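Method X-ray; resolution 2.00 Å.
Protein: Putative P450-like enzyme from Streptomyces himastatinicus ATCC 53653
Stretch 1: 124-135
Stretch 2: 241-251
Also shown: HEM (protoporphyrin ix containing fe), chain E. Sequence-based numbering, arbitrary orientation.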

ATOM      1  N   ASP A 124     -18.479  11.015   3.616  1.00 28.78           N
ATOM      2  CA  ASP A 124     -17.495   9.924   3.665  1.00 29.17           C
ATOM      3  C   ASP A 124     -16.076  10.445   3.566  1.00 29.20           C
ATOM      4  O   ASP A 124     -15.622  10.916   2.503  1.00 26.08           O
ATOM      5  CB  ASP A 124     -17.743   8.873   2.579  1.00 30.39           C
ATOM      6  CG  ASP A 124     -16.715   7.731   2.593  1.00 31.73           C
ATOM      7  OD1 ASP A 124     -16.003   7.517   3.596  1.00 30.43           O
ATOM      8  OD2 ASP A 124     -16.664   7.002   1.585  1.00 35.27           O
ATOM      9  N   LEU A 125     -15.387  10.340   4.689  1.00 25.79           N
ATOM     10  CA  LEU A 125     -14.005  10.802   4.820  1.00 31.63           C
ATOM     11  C   LEU A 125     -13.072  10.153   3.809  1.00 29.73           C
ATOM     12  O   LEU A 125     -12.126  10.784   3.337  1.00 30.16           O
ATOM     13  CB  LEU A 125     -13.484  10.515   6.232  1.00 24.75           C
ATOM     14  CG  LEU A 125     -12.137  11.165   6.572  1.00 25.10           C
ATOM     15  CD1 LEU A 125     -12.241  12.686   6.502  1.00 25.03           C
ATOM     16  CD2 LEU A 125     -11.634  10.750   7.938  1.00 24.28           C
ATOM     17  N   VAL A 126     -13.299   8.875   3.507  1.00 28.20           N
ATOM     18  CA  VAL A 126     -12.463   8.208   2.505  1.00 27.73           C
ATOM     19  C   VAL A 126     -12.725   8.814   1.121  1.00 29.18           C
ATOM     20  O   VAL A 126     -11.827   9.326   0.416  1.00 30.18           O
ATOM     21  CB  VAL A 126     -12.730   6.675   2.469  1.00 25.30           C
ATOM     22  CG1 VAL A 126     -11.885   6.028   1.413  1.00 24.08           C
ATOM     23  CG2 VAL A 126     -12.418   6.062   3.835  1.00 23.35           C
ATOM     24  N   ALA A 127     -13.976   8.789   0.718  1.00 28.69           N
ATOM     25  CA  ALA A 127     -14.288   9.257  -0.640  1.00 27.09           C
ATOM     26  C   ALA A 127     -14.028  10.762  -0.813  1.00 28.62           C
ATOM     27  O   ALA A 127     -13.665  11.218  -1.896  1.00 29.95           O
ATOM     28  CB  ALA A 127     -15.718   8.933  -0.990  1.00 27.15           C
ATOM     29  N   GLU A 128     -14.262  11.554   0.226  1.00 28.83           N
ATOM     30  CA  GLU A 128     -14.121  13.000   0.089  1.00 29.74           C
ATOM     31  C   GLU A 128     -12.683  13.460   0.345  1.00 29.12           C
ATOM     32  O   GLU A 128     -12.281  14.528  -0.073  1.00 32.02           O
ATOM     33  CB  GLU A 128     -15.040  13.749   1.063  1.00 30.11           C
ATOM     34  CG  GLU A 128     -16.487  13.415   0.970  1.00 31.66           C
ATOM     35  CD  GLU A 128     -17.160  13.943  -0.286  1.00 36.47           C
ATOM     36  OE1 GLU A 128     -16.803  15.031  -0.795  1.00 37.87           O
ATOM     37  OE2 GLU A 128     -18.061  13.228  -0.754  1.00 40.91           O
ATOM     38  N   PHE A 129     -11.927  12.696   1.121  1.00 29.05           N
ATOM     39  CA  PHE A 129     -10.679  13.257   1.594  1.00 24.17           C
ATOM     40  C   PHE A 129      -9.544  12.288   1.524  1.00 25.09           C
ATOM     41  O   PHE A 129      -8.534  12.586   0.881  1.00 23.05           O
ATOM     42  CB  PHE A 129     -10.850  13.761   3.023  1.00 24.49           C
ATOM     43  CG  PHE A 129      -9.634  14.434   3.581  1.00 26.87           C
ATOM     44  CD1 PHE A 129      -9.210  15.654   3.070  1.00 26.71           C
ATOM     45  CD2 PHE A 129      -8.923  13.869   4.621  1.00 23.95           C
ATOM     46  CE1 PHE A 129      -8.095  16.303   3.575  1.00 25.34           C
ATOM     47  CE2 PHE A 129      -7.804  14.512   5.136  1.00 25.18           C
ATOM     48  CZ  PHE A 129      -7.388  15.741   4.599  1.00 25.85           C
ATOM     49  N   ALA A 130      -9.685  11.147   2.215  1.00 22.58           N
ATOM     50  CA  ALA A 130      -8.550  10.311   2.401  1.00 21.79           C
ATOM     51  C   ALA A 130      -8.067   9.670   1.117  1.00 22.36           C
ATOM     52  O   ALA A 130      -6.845   9.482   0.992  1.00 23.66           O
ATOM     53  CB  ALA A 130      -8.848   9.206   3.483  1.00 21.48           C
ATOM     54  N   ALA A 131      -8.964   9.321   0.184  1.00 23.09           N
ATOM     55  CA  ALA A 131      -8.530   8.727  -1.087  1.00 24.66           C
ATOM     56  C   ALA A 131      -8.076   9.759  -2.077  1.00 26.37           C
ATOM     57  O   ALA A 131      -7.027   9.555  -2.703  1.00 27.33           O
ATOM     58  CB  ALA A 131      -9.627   7.892  -1.748  1.00 21.73           C
ATOM     59  N   PRO A 132      -8.842  10.852  -2.256  1.00 26.89           N
ATOM     60  CA  PRO A 132      -8.327  11.786  -3.248  1.00 26.62           C
ATOM     61  C   PRO A 132      -6.942  12.377  -2.989  1.00 25.97           C
ATOM     62  O   PRO A 132      -6.248  12.645  -4.011  1.00 27.95           O
ATOM     63  CB  PRO A 132      -9.361  12.914  -3.215  1.00 30.48           C
ATOM     64  CG  PRO A 132     -10.561  12.330  -2.698  1.00 29.99           C
ATOM     65  CD  PRO A 132     -10.212  11.206  -1.848  1.00 28.10           C
ATOM     66  N   LEU A 133      -6.557  12.596  -1.728  1.00 26.93           N
ATOM     67  CA  LEU A 133      -5.305  13.291  -1.404  1.00 27.41           C
ATOM     68  C   LEU A 133      -4.046  12.545  -1.908  1.00 22.97           C
ATOM     69  O   LEU A 133      -3.307  13.111  -2.734  1.00 24.47           O
ATOM     70  CB  LEU A 133      -5.207  13.586   0.112  1.00 23.23           C
ATOM     71  CG  LEU A 133      -3.833  14.094   0.561  1.00 23.74           C
ATOM     72  CD1 LEU A 133      -3.538  15.488  -0.089  1.00 30.38           C
ATOM     73  CD2 LEU A 133      -3.739  14.208   2.063  1.00 23.50           C
ATOM     74  N   PRO A 134      -3.835  11.261  -1.515  1.00 26.05           N
ATOM     75  CA  PRO A 134      -2.652  10.539  -2.020  1.00 21.85           C
ATOM     76  C   PRO A 134      -2.696  10.308  -3.518  1.00 22.19           C
ATOM     77  O   PRO A 134      -1.653  10.264  -4.148  1.00 24.51           O
ATOM     78  CB  PRO A 134      -2.723   9.205  -1.287  1.00 23.61           C
ATOM     79  CG  PRO A 134      -4.134   9.098  -0.816  1.00 23.90           C
ATOM     80  CD  PRO A 134      -4.612  10.427  -0.580  1.00 21.40           C
ATOM     81  N   LEU A 135      -3.881  10.177  -4.078  1.00 22.28           N
ATOM     82  CA  LEU A 135      -4.009  10.069  -5.512  1.00 25.94           C
ATOM     83  C   LEU A 135      -3.530  11.367  -6.189  1.00 27.54           C
ATOM     84  O   LEU A 135      -2.799  11.342  -7.181  1.00 30.28           O
ATOM     85  CB  LEU A 135      -5.450   9.766  -5.921  1.00 26.36           C
ATOM     86  CG  LEU A 135      -5.512   9.705  -7.471  1.00 23.99           C
ATOM     87  CD1 LEU A 135      -4.522   8.637  -7.980  1.00 23.59           C
ATOM     88  CD2 LEU A 135      -6.883   9.491  -8.031  1.00 24.46           C
ATOM     89  N   THR A 241      -3.411   2.559  -0.080  1.00 23.35           N
ATOM     90  CA  THR A 241      -2.656   2.252   1.136  1.00 24.53           C
ATOM     91  C   THR A 241      -2.649   3.482   2.045  1.00 26.93           C
ATOM     92  O   THR A 241      -2.874   3.393   3.263  1.00 18.00           O
ATOM     93  CB  THR A 241      -1.194   1.828   0.821  1.00 24.35           C
ATOM     94  OG1 THR A 241      -0.548   2.789  -0.012  1.00 21.85           O
ATOM     95  CG2 THR A 241      -1.214   0.499   0.109  1.00 24.79           C
ATOM     96  N   THR A 242      -2.367   4.633   1.425  1.00 17.86           N
ATOM     97  CA  THR A 242      -2.269   5.890   2.102  1.00 21.14           C
ATOM     98  C   THR A 242      -3.641   6.399   2.519  1.00 22.53           C
ATOM     99  O   THR A 242      -3.789   6.949   3.632  1.00 24.39           O
ATOM    100  CB  THR A 242      -1.586   6.950   1.253  1.00 18.01           C
ATOM    101  OG1 THR A 242      -0.294   6.495   0.824  1.00 18.55           O
ATOM    102  CG2 THR A 242      -1.376   8.215   2.069  1.00 18.80           C
ATOM    103  N   ALA A 243      -4.643   6.198   1.658  1.00 19.14           N
ATOM    104  CA  ALA A 243      -6.011   6.600   1.992  1.00 19.36           C
ATOM    105  C   ALA A 243      -6.415   5.870   3.276  1.00 20.30           C
ATOM    106  O   ALA A 243      -7.009   6.460   4.193  1.00 18.64           O
ATOM    107  CB  ALA A 243      -6.956   6.290   0.891  1.00 19.86           C
ATOM    108  N   MET A 244      -6.097   4.589   3.325  1.00 22.60           N
ATOM    109  CA  MET A 244      -6.442   3.792   4.513  1.00 24.00           C
ATOM    110  C   MET A 244      -5.714   4.171   5.790  1.00 26.11           C
ATOM    111  O   MET A 244      -6.293   4.123   6.871  1.00 28.90           O
ATOM    112  CB  MET A 244      -6.203   2.294   4.269  1.00 23.22           C
ATOM    113  CG  MET A 244      -7.365   1.642   3.551  1.00 24.13           C
ATOM    114  SD  MET A 244      -7.148  -0.114   3.128  1.00 34.22           S
ATOM    115  CE  MET A 244      -5.823  -0.030   1.935  1.00 37.93           C
ATOM    116  N   LEU A 245      -4.415   4.444   5.695  1.00 26.87           N
ATOM    117  CA  LEU A 245      -3.681   4.897   6.836  1.00 23.91           C
ATOM    118  C   LEU A 245      -4.360   6.151   7.402  1.00 25.94           C
ATOM    119  O   LEU A 245      -4.507   6.317   8.602  1.00 19.20           O
ATOM    120  CB  LEU A 245      -2.249   5.211   6.461  1.00 20.78           C
ATOM    121  CG  LEU A 245      -1.447   5.800   7.620  1.00 21.76           C
ATOM    122  CD1 LEU A 245      -1.468   4.851   8.900  1.00 20.17           C
ATOM    123  CD2 LEU A 245      -0.052   6.128   7.217  1.00 20.83           C
ATOM    124  N   ILE A 246      -4.716   7.097   6.532  1.00 18.62           N
ATOM    125  CA  ILE A 246      -5.363   8.311   7.006  1.00 18.87           C
ATOM    126  C   ILE A 246      -6.726   7.984   7.640  1.00 24.36           C
ATOM    127  O   ILE A 246      -7.015   8.345   8.799  1.00 26.63           O
ATOM    128  CB  ILE A 246      -5.546   9.404   5.835  1.00 18.76           C
ATOM    129  CG1 ILE A 246      -4.171   9.942   5.365  1.00 18.63           C
ATOM    130  CG2 ILE A 246      -6.426  10.538   6.344  1.00 19.15           C
ATOM    131  CD1 ILE A 246      -4.198  10.727   3.928  1.00 20.38           C
ATOM    132  N   ALA A 247      -7.534   7.199   6.956  1.00 22.95           N
ATOM    133  CA  ALA A 247      -8.865   6.921   7.452  1.00 19.69           C
ATOM    134  C   ALA A 247      -8.832   5.961   8.684  1.00 23.24           C
ATOM    135  O   ALA A 247      -9.526   6.197   9.653  1.00 24.46           O
ATOM    136  CB  ALA A 247      -9.700   6.370   6.350  1.00 19.67           C
ATOM    137  N   ASN A 248      -8.007   4.932   8.641  1.00 19.90           N
ATOM    138  CA  ASN A 248      -7.875   4.016   9.826  1.00 30.28           C
ATOM    139  C   ASN A 248      -7.509   4.790  11.038  1.00 29.74           C
ATOM    140  O   ASN A 248      -8.041   4.544  12.151  1.00 34.18           O
ATOM    141  CB  ASN A 248      -6.772   2.996   9.611  1.00 20.23           C
ATOM    142  CG  ASN A 248      -7.082   2.014   8.545  1.00 24.71           C
ATOM    143  OD1 ASN A 248      -8.212   1.905   8.077  1.00 27.12           O
ATOM    144  ND2 ASN A 248      -6.070   1.317   8.106  1.00 23.51           N
ATOM    145  N   THR A 249      -6.603   5.755  10.843  1.00 20.44           N
ATOM    146  CA  THR A 249      -6.102   6.545  11.950  1.00 20.84           C
ATOM    147  C   THR A 249      -7.219   7.391  12.601  1.00 21.37           C
ATOM    148  O   THR A 249      -7.393   7.366  13.846  1.00 22.12           O
ATOM    149  CB  THR A 249      -4.900   7.428  11.555  1.00 23.33           C
ATOM    150  OG1 THR A 249      -3.793   6.615  11.104  1.00 20.17           O
ATOM    151  CG2 THR A 249      -4.483   8.278  12.733  1.00 25.45           C
ATOM    152  N   MET A 250      -8.021   8.076  11.792  1.00 21.14           N
ATOM    153  CA  MET A 250      -9.149   8.806  12.324  1.00 21.74           C
ATOM    154  C   MET A 250     -10.180   7.875  12.962  1.00 22.43           C
ATOM    155  O   MET A 250     -10.804   8.252  13.946  1.00 26.66           O
ATOM    156  CB  MET A 250      -9.837   9.630  11.225  1.00 29.49           C
ATOM    157  CG  MET A 250      -8.890  10.570  10.498  1.00 20.95           C
ATOM    158  SD  MET A 250      -7.818  11.597  11.560  1.00 26.74           S
ATOM    159  CE  MET A 250      -9.022  12.582  12.454  1.00 22.95           C
ATOM    160  N   LEU A 251     -10.383   6.682  12.398  1.00 22.25           N
ATOM    161  CA  LEU A 251     -11.308   5.702  12.980  1.00 23.04           C
ATOM    162  C   LEU A 251     -10.842   5.235  14.351  1.00 25.36           C
ATOM    163  O   LEU A 251     -11.652   5.071  15.270  1.00 26.95           O
ATOM    164  CB  LEU A 251     -11.452   4.491  12.085  1.00 26.91           C
ATOM    165  CG  LEU A 251     -12.182   3.323  12.728  1.00 26.05           C
ATOM    166  CD1 LEU A 251     -13.657   3.659  12.935  1.00 30.67           C
ATOM    167  CD2 LEU A 251     -12.059   2.041  11.898  1.00 26.95           C
TER
HETATM  168  CHA HEM E 401       6.709  -1.188  -0.947  1.00 22.04           C
HETATM  169  CHB HEM E 401       3.267  -0.481   2.319  1.00 23.75           C
HETATM  170  CHC HEM E 401       2.735   4.021   0.633  1.00 21.59           C
HETATM  171  CHD HEM E 401       5.430   2.995  -3.178  1.00 20.05           C
HETATM  172  C1A HEM E 401       5.869  -1.441   0.114  1.00 21.94           C
HETATM  173  C2A HEM E 401       5.784  -2.652   0.935  1.00 24.23           C
HETATM  174  C3A HEM E 401       4.839  -2.448   1.856  1.00 22.40           C
HETATM  175  C4A HEM E 401       4.283  -1.104   1.635  1.00 23.31           C
HETATM  176  CMA HEM E 401       4.394  -3.449   2.930  1.00 21.77           C
HETATM  177  CAA HEM E 401       6.635  -3.930   0.785  1.00 26.63           C
HETATM  178  CBA HEM E 401       6.126  -4.809  -0.365  1.00 27.48           C
HETATM  179  CGA HEM E 401       6.759  -6.206  -0.344  1.00 28.39           C
HETATM  180  O1A HEM E 401       6.339  -7.103  -1.116  1.00 30.29           O
HETATM  181  O2A HEM E 401       7.713  -6.464   0.411  1.00 26.05           O
HETATM  182  C1B HEM E 401       2.876   0.822   2.186  1.00 24.78           C
HETATM  183  C2B HEM E 401       2.017   1.515   3.108  1.00 24.88           C
HETATM  184  C3B HEM E 401       1.871   2.761   2.643  1.00 23.64           C
HETATM  185  C4B HEM E 401       2.620   2.870   1.400  1.00 22.66           C
HETATM  186  CMB HEM E 401       1.441   0.844   4.367  1.00 26.32           C
HETATM  187  CAB HEM E 401       1.067   3.937   3.209  1.00 23.84           C
HETATM  188  CBB HEM E 401       0.399   3.890   4.362  1.00 22.73           C
HETATM  189  C1C HEM E 401       3.439   4.174  -0.546  1.00 20.89           C
HETATM  190  C2C HEM E 401       3.537   5.407  -1.368  1.00 19.68           C
HETATM  191  C3C HEM E 401       4.291   5.098  -2.413  1.00 20.48           C
HETATM  192  C4C HEM E 401       4.651   3.708  -2.294  1.00 20.47           C
HETATM  193  CMC HEM E 401       2.893   6.751  -0.981  1.00 17.34           C
HETATM  194  CAC HEM E 401       4.756   5.914  -3.643  1.00 21.94           C
HETATM  195  CBC HEM E 401       4.494   7.200  -3.828  1.00 22.27           C
HETATM  196  C1D HEM E 401       5.977   1.776  -2.943  1.00 20.42           C
HETATM  197  C2D HEM E 401       6.816   1.082  -3.874  1.00 21.62           C
HETATM  198  C3D HEM E 401       7.224  -0.198  -3.166  1.00 22.13           C
HETATM  199  C4D HEM E 401       6.589  -0.173  -1.880  1.00 21.84           C
HETATM  200  CMD HEM E 401       7.228   1.526  -5.300  1.00 20.75           C
HETATM  201  CAD HEM E 401       8.080  -1.319  -3.766  1.00 23.93           C
HETATM  202  CBD HEM E 401       9.542  -1.124  -3.424  1.00 24.83           C
HETATM  203  CGD HEM E 401      10.298  -2.366  -3.862  1.00 25.86           C
HETATM  204  O1D HEM E 401       9.674  -3.410  -4.164  1.00 26.13           O
HETATM  205  O2D HEM E 401      11.555  -2.319  -3.882  1.00 26.76           O
HETATM  206  NA  HEM E 401       4.947  -0.552   0.589  1.00 23.92           N
HETATM  207  NB  HEM E 401       3.214   1.673   1.139  1.00 24.40           N
HETATM  208  NC  HEM E 401       4.115   3.199  -1.179  1.00 22.44           N
HETATM  209  ND  HEM E 401       5.882   1.028  -1.754  1.00 24.53           N
HETATM  210 FE   HEM E 401       4.672   1.395  -0.268  1.00 58.43          FE

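The contact between 124-135 and 241-251 is a packing of shapes: no hydrogen bond crosses it, and the two sides together bury 423 Å². Helix 241-251 is regular, whereas the first stretch is a short helix, a bend and the start of another. The axes of helices 125-130 and 241-251 approach to 10.0 Å with 115° between their N-to-C directions, and the closest CA pair in the backbone register is Ala131 CA to Ala243 CA, 4.5 Å apart.

Small residues permit that approach. Ala243 CB lies 3.5 Å from Ala131 CA, and Ala130 O reaches to 3.2 Å from Ala243 CA, a CA-H...O contact with an angle at H of 136°. This carbonyl oxygen is buried without a hydrogen-bonding partner, so the CA-H contact offers it modest polar compensation. Pro134 extends the close fit, its CB 3.6 Å from Thr242 CB and its CG 4.3 Å from Ala243 CB.

One turn along the second helix, Ile246 is the main bump, with 69 Å² covered. Its side chain (chi1 m, chi2 t) enters a hollow lined by Phe129, Ala130 and Leu133: Ile246 CG2 is 4.0 Å from Ala130 CB and 4.4 Å from Phe129 CE2, meeting the ring obliquely, while Ile246 CD1 is 4.0 Å from Leu133 CD2. Ala130 CB also sits 4.1 Å from Ala247 CB, which in turn lies 3.7 Å from Val126 CG2. Farther along, Leu125 CD2 packs 3.8 Å from Met250 CG. These pairings are apolar, stabilized by dispersion and exclusion of water.

Hydrogen bonding instead supports each stretch internally. Asp124 caps the first helix through OD1, 3.0 Å from Val126 N, and a wider pi-type turn follows, with Ala131 N 2.9 Å from Val126 O.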